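Local coordinates for Dna-binding protein RAP1 (Saccharomyces cerevisiae, PDB 4BJT) that binds DNA, probably acting as repressor and activator of transcription, and through its C-terminal domain holds the Rap1-binding module of the telomere protein Rif1, at residues K94-E97 with V98-D102; D102-P105 with S106-E109; Q113-C116 with D117-I121; R142-L145 with N146-D150. All coordinates share one frame; numbering follows the deposited sequence. Where two conformers were deposited one is given.

Contacts 1 and 2 share Asp102 and sit at the two ends of the loop between helices 88-99 and 108-119, their centres about 12 Å apart. Contact 3 lies at the C-terminal end of helix 108-119, about 11 Å from contact 1, centre to centre, with Leu115 packed on Leu95 and Val98. Contact 4, which runs along helix 140-150, is nearest the middle of the chain; its Phe144 meets Leu95 of contact 1 and Ile121 of contact 3. Contact 2, about 24 Å from contact 4 between centres and across the chain's centre from it, touches the bound peptide.

Contact 1. Residues K94-E97 with V98-D102; sequences KLHE and VISGD
The C-terminal turn of helix 88-99, where Ser100 folds back on His96, shows how a helix end can be closed by a short hydroxyl side chain. Ser100 OG lies beside its own backbone N (chi1 -69°), a setting from which it reaches back to His96 O at 2.8 Å, arriving from above the carbonyl plane. In one of the two positions deposited for the His96 ring, the hydroxyl also sits over a face of the imidazole, offset toward the rim. One residue earlier the backbone is regular: Ile99 N meets Leu95 O at 3.0 Å, almost in line with the carbonyl bond. Ile99 CG1, placed between its backbone N and carbonyl carbon (chi1 69°), rests 3.4 Å from that same oxygen, while CG2 touches Leu95 CD1 at 4.1 Å. Leu95 and Val98 turn to Leu115 of helix 108-119. Beyond Ile99 the chain tightens, Gly101 N bonding Val98 O at 3.1 Å. The chemistry is therefore divided: apolar branches bury one side of the turn, and on the exposed side Ser100 N bonds only weakly to His96 O and Glu97 O, the hydroxyl probably adding the stronger hold on His96 O.

Contact 2. Residues D102-P105 with S106-E109; sequences DYEP and SQAE
Tyr103 meets Gln107 obliquely, ring atom CD1 lying 4.1 Å from Gln107 O, while its hydroxyl goes on to hydrogen-bond Asp114 and its ring also packs on an apolar side chain of the bound peptide. Glu104, next along, is gripped at both ends of its backbone by one residue. Its N-H points almost straight (176°) at Gln107 OE1, 2.8 Å from Glu104 N, and lies in the plane of the amide carbonyl on a lone pair. Glu104 O in turn accepts from Gln107 N at 3.0 Å, the bond that closes a type I beta turn from Glu104 to Gln107. Gln107 CG stands beside its own backbone N (chi1 -65°) and the chain beyond runs extended, which carries the amide back alongside Glu104. The two side chains point the same way, carboxylate and amide planes 29° apart. Pro105 follows at the second position of the turn; a water gives a hydrogen to Pro105 O at 2.7 Å and accepts one from Ala108 N at 3.1 Å. Pro105 also makes backbone hydrogen bonds to the peptide. Gln107, the N-cap of helix 108-119, thus spends its side-chain oxygen on the incoming loop, and a water serves the N-H of Ala108.

Contact 3. Residues Q113-C116 with D117-I121; sequences QDLC and DETGI
Gln113 and Asp117, one turn apart on helix 108-119, are joined through both backbone and side chains. Asp117 N donates to Gln113 O, and Gln113 NE2 reaches Asp117 OD1 at 3.1 Å, with OD2 a weaker second acceptor. OD1 lies in the plane of the Gln113 amide, yet the N-H comes to the carboxylate from above its plane, the two flat groups being turned 38° against each other. The other end of the amide, OE1, accepts from Lys123. With a leucine in place of Gln113, the Asp117 carboxylate would probably lose its amide donor and the Lys123 ammonium an acceptor. Asp114 O takes Glu118 N at 2.8 Å. Their carboxylates run side by side, Asp114 OD1 4.4 Å from Glu118 OE2, and a water between them donates at 3.1 Å to Glu118 OE2 and weakly to Asp114 OD1; Asp114 OD2 is served by Tyr103 and Lys110, which probably eases the crowding of negative charge. Gly120 is the first residue to leave helical angles, with a positive phi that favours glycine, as is common at helix C-termini. Leu115 O collects the donors of this C-terminal turn: Thr119 OG1 at 2.6 Å, in the carbonyl plane on a lone pair, Ile121 N at 3.1 Å from a tilted direction, and weakly Thr119 N. Thr119 OG1 gets there by sitting between its backbone N and carbonyl carbon (chi1 45°). Gly120 N bonds Cys116 O only weakly, while Cys116 CA directs a C-H toward Ile121 O at 3.3 Å. The side chains of Ile121 and Leu115 lie side by side, CD1 of the first against CD2 of the second.

Contact 4. Residues R142-L145 with N146-D150; sequences RYFL and NMFKD
Phe144 and Phe148 hold the tight side of this contact on helix 140-150. The Phe148 ring, its CG beside the backbone N (chi1 -60°), folds back over the preceding turn and lays one face on the Phe144 carbonyl, with CG 3.1 Å from Phe144 O. Its far end reaches the Phe144 ring, CZ 3.9 Å from Phe144 CD1, the planes inclined at 50° in an oblique pair. Met147 extends past the Phe144 ring: its SD lies 4.2 Å from Phe144 CD1 and 4.0 Å from Tyr143 CE1, two Met-aromatic contacts with the sulfur oblique to each ring. Were Phe148 replaced by an alanine, a gap would probably open over the Phe144 carbonyl and the Phe144 ring would lose one of its aromatic neighbours. Leu145 leans on Met92 and the Phe144 ring stands edge-to-face with Phe91, while Met147 packs on Phe125. On another side of the helix, polar groups are buried but served. Arg142 O is gripped twice by Asn146, through the backbone N at 3.1 Å and through ND2 at 2.8 Å; the side-chain bond is nearly straight at 173°, and its acceptor lies in the Asn146 amide plane. Asn146 ND2 also bonds Tyr58 O, while the Arg142 guanidinium reaches Asp59 and Glu55. Packing slackens toward the exposed end, where Lys149 keeps the backbone bond to Leu145 O but its side chain is deposited in two positions. Helix 140-150, packed on helices 88-99 and 123-132 near the middle of the chain, is a core helix of this all-helical C-terminal domain.

Contact 1. Residues K94-E97 with V98-D102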
loop_
_atom_site.group_PDB
_atom_site.type_symbol
_atom_site.label_atom_id
_atom_site.label_comp_id
_atom_site.label_asym_id
_atom_site.label_seq_id
_atom_site.Cartn_x
_atom_site.Cartn_y
_atom_site.Cartn_z
ATOM N N LYS C 94 -9.742 -3.664 -11.404
ATOM C CA LYS C 94 -10.305 -2.310 -11.278
ATOM C C LYS C 94 -9.307 -1.393 -10.570
ATOM O O LYS C 94 -9.145 -0.242 -10.966
ATOM C CB LYS C 94 -11.655 -2.314 -10.545
ATOM C CG LYS C 94 -12.397 -1.000 -10.639
ATOM C CD LYS C 94 -12.888 -0.725 -12.062
ATOM C CE LYS C 94 -13.580 0.597 -12.194
ATOM N NZ LYS C 94 -14.325 0.710 -13.490
ATOM N N LEU C 95 -8.641 -1.908 -9.539
ATOM C CA LEU C 95 -7.631 -1.156 -8.792
ATOM C C LEU C 95 -6.538 -0.711 -9.766
ATOM O O LEU C 95 -6.161 0.458 -9.760
ATOM C CB LEU C 95 -7.074 -2.008 -7.656
ATOM C CG LEU C 95 -5.938 -1.367 -6.850
ATOM C CD1 LEU C 95 -6.440 -0.135 -6.085
ATOM C CD2 LEU C 95 -5.360 -2.350 -5.884
ATOM N N HIS C 96 -6.061 -1.637 -10.636
ATOM C CA HIS C 96 -5.047 -1.312 -11.659
ATOM C C HIS C 96 -5.512 -0.154 -12.541
ATOM O O HIS C 96 -4.739 0.766 -12.796
ATOM C CB HIS C 96 -4.744 -2.539 -12.541
ATOM C CG HIS C 96 -3.737 -2.278 -13.622
ATOM N ND1 HIS C 96 -4.125 -1.996 -14.926
ATOM C CD2 HIS C 96 -2.389 -2.216 -13.548
ATOM C CE1 HIS C 96 -3.001 -1.811 -15.605
ATOM N NE2 HIS C 96 -1.934 -1.929 -14.815
ATOM N N GLU C 97 -6.760 -0.198 -13.002
ATOM C CA GLU C 97 -7.339 0.857 -13.848
ATOM C C GLU C 97 -7.342 2.227 -13.120
ATOM O O GLU C 97 -6.907 3.233 -13.704
ATOM C CB GLU C 97 -8.753 0.442 -14.296
ATOM C CG GLU C 97 -9.424 1.342 -15.313
ATOM C CD GLU C 97 -10.846 0.932 -15.663
ATOM O OE1 GLU C 97 -11.229 -0.228 -15.385
ATOM O OE2 GLU C 97 -11.576 1.773 -16.238
ATOM N N VAL C 98 -7.700 2.255 -11.826
ATOM C CA VAL C 98 -7.707 3.513 -11.063
ATOM C C VAL C 98 -6.303 4.069 -10.905
ATOM O O VAL C 98 -6.057 5.241 -11.232
ATOM C CB VAL C 98 -8.353 3.331 -9.665
ATOM C CG1 VAL C 98 -8.178 4.594 -8.807
ATOM C CG2 VAL C 98 -9.832 2.980 -9.789
ATOM N N ILE C 99 -5.387 3.242 -10.387
ATOM C CA ILE C 99 -4.034 3.720 -10.085
ATOM C C ILE C 99 -3.201 3.997 -11.338
ATOM O O ILE C 99 -2.168 4.665 -11.200
ATOM C CB ILE C 99 -3.278 2.833 -9.072
ATOM C CG1 ILE C 99 -2.911 1.461 -9.676
ATOM C CG2 ILE C 99 -4.059 2.727 -7.733
ATOM C CD1 ILE C 99 -2.236 0.573 -8.761
ATOM N N SER C 100 -3.650 3.563 -12.542
ATOM C CA SER C 100 -2.988 3.853 -13.821
ATOM C C SER C 100 -3.399 5.236 -14.375
ATOM O O SER C 100 -2.880 5.666 -15.407
ATOM C CB SER C 100 -3.324 2.776 -14.856
ATOM O OG SER C 100 -2.696 1.557 -14.493
ATOM N N GLY C 101 -4.340 5.903 -13.713
ATOM C CA GLY C 101 -4.805 7.221 -14.108
ATOM C C GLY C 101 -3.754 8.293 -13.909
ATOM O O GLY C 101 -2.740 8.079 -13.243
ATOM N N ASP C 102 -4.014 9.461 -14.473
ATOM C CA ASP C 102 -3.098 10.597 -14.391
ATOM C C ASP C 102 -3.311 11.316 -13.065
ATOM O O ASP C 102 -4.386 11.880 -12.845
ATOM C CB ASP C 102 -3.354 11.566 -15.566
ATOM C CG ASP C 102 -3.158 10.949 -16.942
ATOM O OD1 ASP C 102 -2.529 9.867 -17.028
ATOM O OD2 ASP C 102 -3.634 11.548 -17.934
#

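Contact 2. Residues D102-P105 with S106-E109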
loop_
_atom_site.group_PDB
_atom_site.type_symbol
_atom_site.label_atom_id
_atom_site.label_comp_id
_atom_site.label_asym_id
_atom_site.label_seq_id
_atom_site.Cartn_x
_atom_site.Cartn_y
_atom_site.Cartn_z
ATOM N N ASP C 102 -4.014 9.461 -14.473
ATOM C CA ASP C 102 -3.098 10.597 -14.391
ATOM C C ASP C 102 -3.311 11.316 -13.065
ATOM O O ASP C 102 -4.386 11.880 -12.845
ATOM C CB ASP C 102 -3.354 11.566 -15.566
ATOM C CG ASP C 102 -3.158 10.949 -16.942
ATOM O OD1 ASP C 102 -2.529 9.867 -17.028
ATOM O OD2 ASP C 102 -3.634 11.548 -17.934
ATOM N N TYR C 103 -2.330 11.227 -12.157
ATOM C CA TYR C 103 -2.375 11.921 -10.866
ATOM C C TYR C 103 -1.110 12.733 -10.706
ATOM O O TYR C 103 -0.018 12.176 -10.781
ATOM C CB TYR C 103 -2.487 10.947 -9.686
ATOM C CG TYR C 103 -3.799 10.198 -9.661
ATOM C CD1 TYR C 103 -4.983 10.840 -9.323
ATOM C CD2 TYR C 103 -3.867 8.869 -10.052
ATOM C CE1 TYR C 103 -6.206 10.175 -9.372
ATOM C CE2 TYR C 103 -5.083 8.198 -10.122
ATOM C CZ TYR C 103 -6.248 8.841 -9.752
ATOM O OH TYR C 103 -7.437 8.151 -9.798
ATOM N N GLU C 104 -1.248 14.038 -10.458
ATOM C CA GLU C 104 -0.090 14.887 -10.184
ATOM C C GLU C 104 0.291 14.619 -8.714
ATOM O O GLU C 104 -0.552 14.142 -7.948
ATOM C CB GLU C 104 -0.419 16.373 -10.393
ATOM C CG GLU C 104 -0.885 16.736 -11.796
ATOM C CD GLU C 104 0.103 16.452 -12.913
ATOM O OE1 GLU C 104 1.329 16.508 -12.663
ATOM O OE2 GLU C 104 -0.353 16.193 -14.050
ATOM N N PRO C 105 1.525 14.949 -8.278
ATOM C CA PRO C 105 1.897 14.689 -6.873
ATOM C C PRO C 105 0.967 15.280 -5.816
ATOM O O PRO C 105 0.844 14.696 -4.743
ATOM C CB PRO C 105 3.303 15.279 -6.766
ATOM C CG PRO C 105 3.828 15.244 -8.143
ATOM C CD PRO C 105 2.658 15.509 -9.036
ATOM N N SER C 106 0.283 16.394 -6.126
ATOM C CA SER C 106 -0.626 17.057 -5.194
ATOM C C SER C 106 -2.048 16.488 -5.187
ATOM O O SER C 106 -2.885 17.031 -4.463
ATOM C CB SER C 106 -0.722 18.536 -5.564
ATOM O OG SER C 106 -1.281 18.672 -6.862
ATOM N N GLN C 107 -2.348 15.430 -5.970
ATOM C CA GLN C 107 -3.723 14.946 -6.132
ATOM C C GLN C 107 -4.072 13.690 -5.338
ATOM O O GLN C 107 -4.931 12.910 -5.773
ATOM C CB GLN C 107 -4.018 14.751 -7.624
ATOM C CG GLN C 107 -3.989 16.068 -8.388
ATOM C CD GLN C 107 -4.480 15.863 -9.798
ATOM O OE1 GLN C 107 -3.840 15.173 -10.592
ATOM N NE2 GLN C 107 -5.644 16.399 -10.132
ATOM N N ALA C 108 -3.540 13.567 -4.101
ATOM C CA ALA C 108 -3.923 12.437 -3.242
ATOM C C ALA C 108 -5.436 12.454 -2.971
ATOM O O ALA C 108 -6.052 11.389 -3.001
ATOM C CB ALA C 108 -3.143 12.463 -1.934
ATOM N N GLU C 109 -6.060 13.640 -2.796
ATOM C CA GLU C 109 -7.511 13.702 -2.562
ATOM C C GLU C 109 -8.362 13.132 -3.730
ATOM O O GLU C 109 -9.340 12.403 -3.490
ATOM C CB GLU C 109 -7.941 15.143 -2.204
ATOM C CG GLU C 109 -9.442 15.367 -2.094
ATOM C CD GLU C 109 -10.272 14.572 -1.096
ATOM O OE1 GLU C 109 -9.882 13.437 -0.737
ATOM O OE2 GLU C 109 -11.357 15.071 -0.716
HETATM O O HOH W 1 -0.991 14.689 -2.752
#

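Contact 3. Residues Q113-C116 with D117-I121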
loop_
_atom_site.group_PDB
_atom_site.type_symbol
_atom_site.label_atom_id
_atom_site.label_comp_id
_atom_site.label_asym_id
_atom_site.label_seq_id
_atom_site.Cartn_x
_atom_site.Cartn_y
_atom_site.Cartn_z
ATOM N N GLN C 113 -10.709 9.764 -3.656
ATOM C CA GLN C 113 -12.106 9.773 -4.087
ATOM C C GLN C 113 -12.392 8.704 -5.139
ATOM O O GLN C 113 -13.399 8.010 -5.065
ATOM C CB GLN C 113 -12.503 11.164 -4.624
ATOM C CG GLN C 113 -13.996 11.304 -4.923
ATOM C CD GLN C 113 -14.814 11.198 -3.660
ATOM O OE1 GLN C 113 -14.599 11.944 -2.709
ATOM N NE2 GLN C 113 -15.710 10.226 -3.580
ATOM N N ASP C 114 -11.485 8.523 -6.095
ATOM C CA ASP C 114 -11.670 7.521 -7.141
ATOM C C ASP C 114 -11.584 6.089 -6.571
ATOM O O ASP C 114 -12.359 5.210 -6.972
ATOM C CB ASP C 114 -10.641 7.725 -8.252
ATOM C CG ASP C 114 -10.749 9.070 -8.966
ATOM O OD1 ASP C 114 -11.816 9.722 -8.859
ATOM O OD2 ASP C 114 -9.750 9.497 -9.579
ATOM N N LEU C 115 -10.719 5.875 -5.571
ATOM C CA LEU C 115 -10.614 4.546 -4.930
ATOM C C LEU C 115 -11.885 4.206 -4.147
ATOM O O LEU C 115 -12.238 3.029 -3.980
ATOM C CB LEU C 115 -9.406 4.499 -3.999
ATOM C CG LEU C 115 -8.047 4.482 -4.712
ATOM C CD1 LEU C 115 -6.925 4.780 -3.732
ATOM C CD2 LEU C 115 -7.802 3.134 -5.426
ATOM N N CYS C 116 -12.568 5.225 -3.652
ATOM C CA CYS C 116 -13.845 5.070 -2.970
ATOM C C CYS C 116 -14.955 4.748 -4.004
ATOM O O CYS C 116 -15.640 3.722 -3.898
ATOM C CB CYS C 116 -14.128 6.356 -2.199
ATOM S SG CYS C 116 -15.797 6.485 -1.544
ATOM N N ASP C 117 -15.066 5.578 -5.041
ATOM C CA ASP C 117 -16.131 5.455 -6.043
ATOM C C ASP C 117 -16.044 4.265 -6.949
ATOM O O ASP C 117 -17.086 3.743 -7.349
ATOM C CB ASP C 117 -16.176 6.722 -6.933
ATOM C CG ASP C 117 -16.525 8.000 -6.196
ATOM O OD1 ASP C 117 -17.064 7.912 -5.068
ATOM O OD2 ASP C 117 -16.244 9.089 -6.736
ATOM N N GLU C 118 -14.818 3.844 -7.324
ATOM C CA GLU C 118 -14.634 2.765 -8.293
ATOM C C GLU C 118 -14.314 1.414 -7.700
ATOM O O GLU C 118 -14.675 0.401 -8.300
ATOM C CB GLU C 118 -13.555 3.157 -9.301
ATOM C CG GLU C 118 -13.964 4.388 -10.102
ATOM C CD GLU C 118 -12.926 4.830 -11.106
ATOM O OE1 GLU C 118 -12.662 4.073 -12.068
ATOM O OE2 GLU C 118 -12.338 5.916 -10.902
ATOM N N THR C 119 -13.596 1.381 -6.572
ATOM C CA THR C 119 -13.177 0.127 -5.941
ATOM C C THR C 119 -13.785 -0.105 -4.548
ATOM O O THR C 119 -13.566 -1.182 -4.020
ATOM C CB THR C 119 -11.637 0.014 -5.893
ATOM O OG1 THR C 119 -11.070 1.234 -5.465
ATOM C CG2 THR C 119 -11.028 -0.330 -7.227
ATOM N N GLY C 120 -14.502 0.859 -3.966
ATOM C CA GLY C 120 -15.130 0.632 -2.670
ATOM C C GLY C 120 -14.168 0.579 -1.505
ATOM O O GLY C 120 -14.476 -0.050 -0.491
ATOM N N ILE C 121 -13.026 1.250 -1.602
ATOM C CA ILE C 121 -12.080 1.337 -0.489
ATOM C C ILE C 121 -12.420 2.606 0.289
ATOM O O ILE C 121 -12.525 3.676 -0.315
ATOM C CB ILE C 121 -10.629 1.370 -0.979
ATOM C CG1 ILE C 121 -10.293 0.144 -1.879
ATOM C CG2 ILE C 121 -9.665 1.459 0.229
ATOM C CD1 ILE C 121 -9.088 0.378 -2.742
HETATM O O HOH W 2 -14.492 8.058 -10.104
#

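Contact 4. Residues R142-L145 with N146-D150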
loop_
_atom_site.group_PDB
_atom_site.type_symbol
_atom_site.label_atom_id
_atom_site.label_comp_id
_atom_site.label_asym_id
_atom_site.label_seq_id
_atom_site.Cartn_x
_atom_site.Cartn_y
_atom_site.Cartn_z
ATOM N N ARG C 142 0.235 -4.490 -4.407
ATOM C CA ARG C 142 0.999 -5.324 -3.513
ATOM C C ARG C 142 0.376 -5.313 -2.107
ATOM O O ARG C 142 0.336 -6.335 -1.425
ATOM C CB ARG C 142 2.439 -4.745 -3.443
ATOM C CG ARG C 142 3.354 -5.614 -2.690
ATOM C CD ARG C 142 4.782 -5.062 -2.668
ATOM N NE ARG C 142 5.353 -4.977 -4.010
ATOM C CZ ARG C 142 6.612 -4.611 -4.269
ATOM N NH1 ARG C 142 7.407 -4.212 -3.291
ATOM N NH2 ARG C 142 7.070 -4.609 -5.517
ATOM N N TYR C 143 -0.058 -4.140 -1.653
ATOM C CA TYR C 143 -0.651 -4.008 -0.330
ATOM C C TYR C 143 -1.852 -4.923 -0.225
ATOM O O TYR C 143 -1.926 -5.743 0.691
ATOM C CB TYR C 143 -1.031 -2.551 -0.051
ATOM C CG TYR C 143 -1.491 -2.318 1.374
ATOM C CD1 TYR C 143 -2.749 -2.741 1.802
ATOM C CD2 TYR C 143 -0.637 -1.763 2.320
ATOM C CE1 TYR C 143 -3.155 -2.571 3.118
ATOM C CE2 TYR C 143 -1.057 -1.530 3.627
ATOM C CZ TYR C 143 -2.310 -1.942 4.029
ATOM O OH TYR C 143 -2.658 -1.716 5.337
ATOM N N PHE C 144 -2.782 -4.816 -1.163
ATOM C CA PHE C 144 -4.008 -5.646 -1.075
ATOM C C PHE C 144 -3.747 -7.124 -1.273
ATOM O O PHE C 144 -4.305 -7.934 -0.539
ATOM C CB PHE C 144 -5.078 -5.146 -2.049
ATOM C CG PHE C 144 -5.670 -3.839 -1.610
ATOM C CD1 PHE C 144 -6.512 -3.780 -0.524
ATOM C CD2 PHE C 144 -5.337 -2.662 -2.242
ATOM C CE1 PHE C 144 -7.030 -2.562 -0.088
ATOM C CE2 PHE C 144 -5.838 -1.441 -1.782
ATOM C CZ PHE C 144 -6.683 -1.406 -0.714
ATOM N N LEU C 145 -2.896 -7.515 -2.242
ATOM C CA LEU C 145 -2.652 -8.943 -2.427
ATOM C C LEU C 145 -2.099 -9.570 -1.176
ATOM O O LEU C 145 -2.489 -10.676 -0.818
ATOM C CB LEU C 145 -1.679 -9.198 -3.571
ATOM C CG LEU C 145 -2.210 -8.921 -4.974
ATOM C CD1 LEU C 145 -1.049 -8.796 -5.981
ATOM C CD2 LEU C 145 -3.204 -10.002 -5.408
ATOM N N ASN C 146 -1.133 -8.892 -0.523
ATOM C CA ASN C 146 -0.497 -9.448 0.668
ATOM C C ASN C 146 -1.416 -9.378 1.882
ATOM O O ASN C 146 -1.478 -10.325 2.653
ATOM C CB ASN C 146 0.868 -8.810 0.900
ATOM C CG ASN C 146 1.854 -9.326 -0.120
ATOM O OD1 ASN C 146 2.506 -10.339 0.093
ATOM N ND2 ASN C 146 1.942 -8.676 -1.240
ATOM N N MET C 147 -2.176 -8.301 2.031
ATOM C CA MET C 147 -3.178 -8.185 3.085
ATOM C C MET C 147 -4.161 -9.342 2.989
ATOM O O MET C 147 -4.461 -10.013 3.976
ATOM C CB MET C 147 -3.922 -6.847 2.928
ATOM C CG MET C 147 -5.098 -6.675 3.908
ATOM S SD MET C 147 -6.075 -5.271 3.331
ATOM C CE MET C 147 -7.485 -5.237 4.503
ATOM N N PHE C 148 -4.675 -9.565 1.797
ATOM C CA PHE C 148 -5.668 -10.609 1.592
ATOM C C PHE C 148 -5.107 -12.013 1.737
ATOM O O PHE C 148 -5.766 -12.859 2.352
ATOM C CB PHE C 148 -6.313 -10.475 0.219
ATOM C CG PHE C 148 -7.056 -9.199 -0.116
ATOM C CD1 PHE C 148 -7.581 -8.395 0.884
ATOM C CD2 PHE C 148 -7.457 -8.944 -1.418
ATOM C CE1 PHE C 148 -8.353 -7.277 0.565
ATOM C CE2 PHE C 148 -8.229 -7.839 -1.723
ATOM C CZ PHE C 148 -8.720 -7.049 -0.722
ATOM N N LYS C 149 -3.917 -12.278 1.172
ATOM C CA LYS C 149 -3.330 -13.614 1.279
ATOM C C LYS C 149 -2.981 -13.933 2.733
ATOM O O LYS C 149 -3.265 -15.045 3.191
ATOM C CB LYS C 149 -2.086 -13.742 0.380
ATOM C CG LYS C 149 -1.556 -15.175 0.239
ATOM C CD LYS C 149 -0.240 -15.233 -0.539
ATOM C CE LYS C 149 0.390 -16.604 -0.497
ATOM N NZ LYS C 149 1.560 -16.699 -1.407
ATOM N N ASP C 150 -2.369 -12.984 3.449
ATOM C CA ASP C 150 -1.908 -13.187 4.825
ATOM C C ASP C 150 -3.008 -13.036 5.867
ATOM O O ASP C 150 -2.766 -13.375 7.027
ATOM C CB ASP C 150 -0.779 -12.197 5.169
ATOM C CG ASP C 150 0.478 -12.200 4.303
ATOM O OD1 ASP C 150 0.759 -13.236 3.663
ATOM O OD2 ASP C 150 1.201 -11.171 4.307
#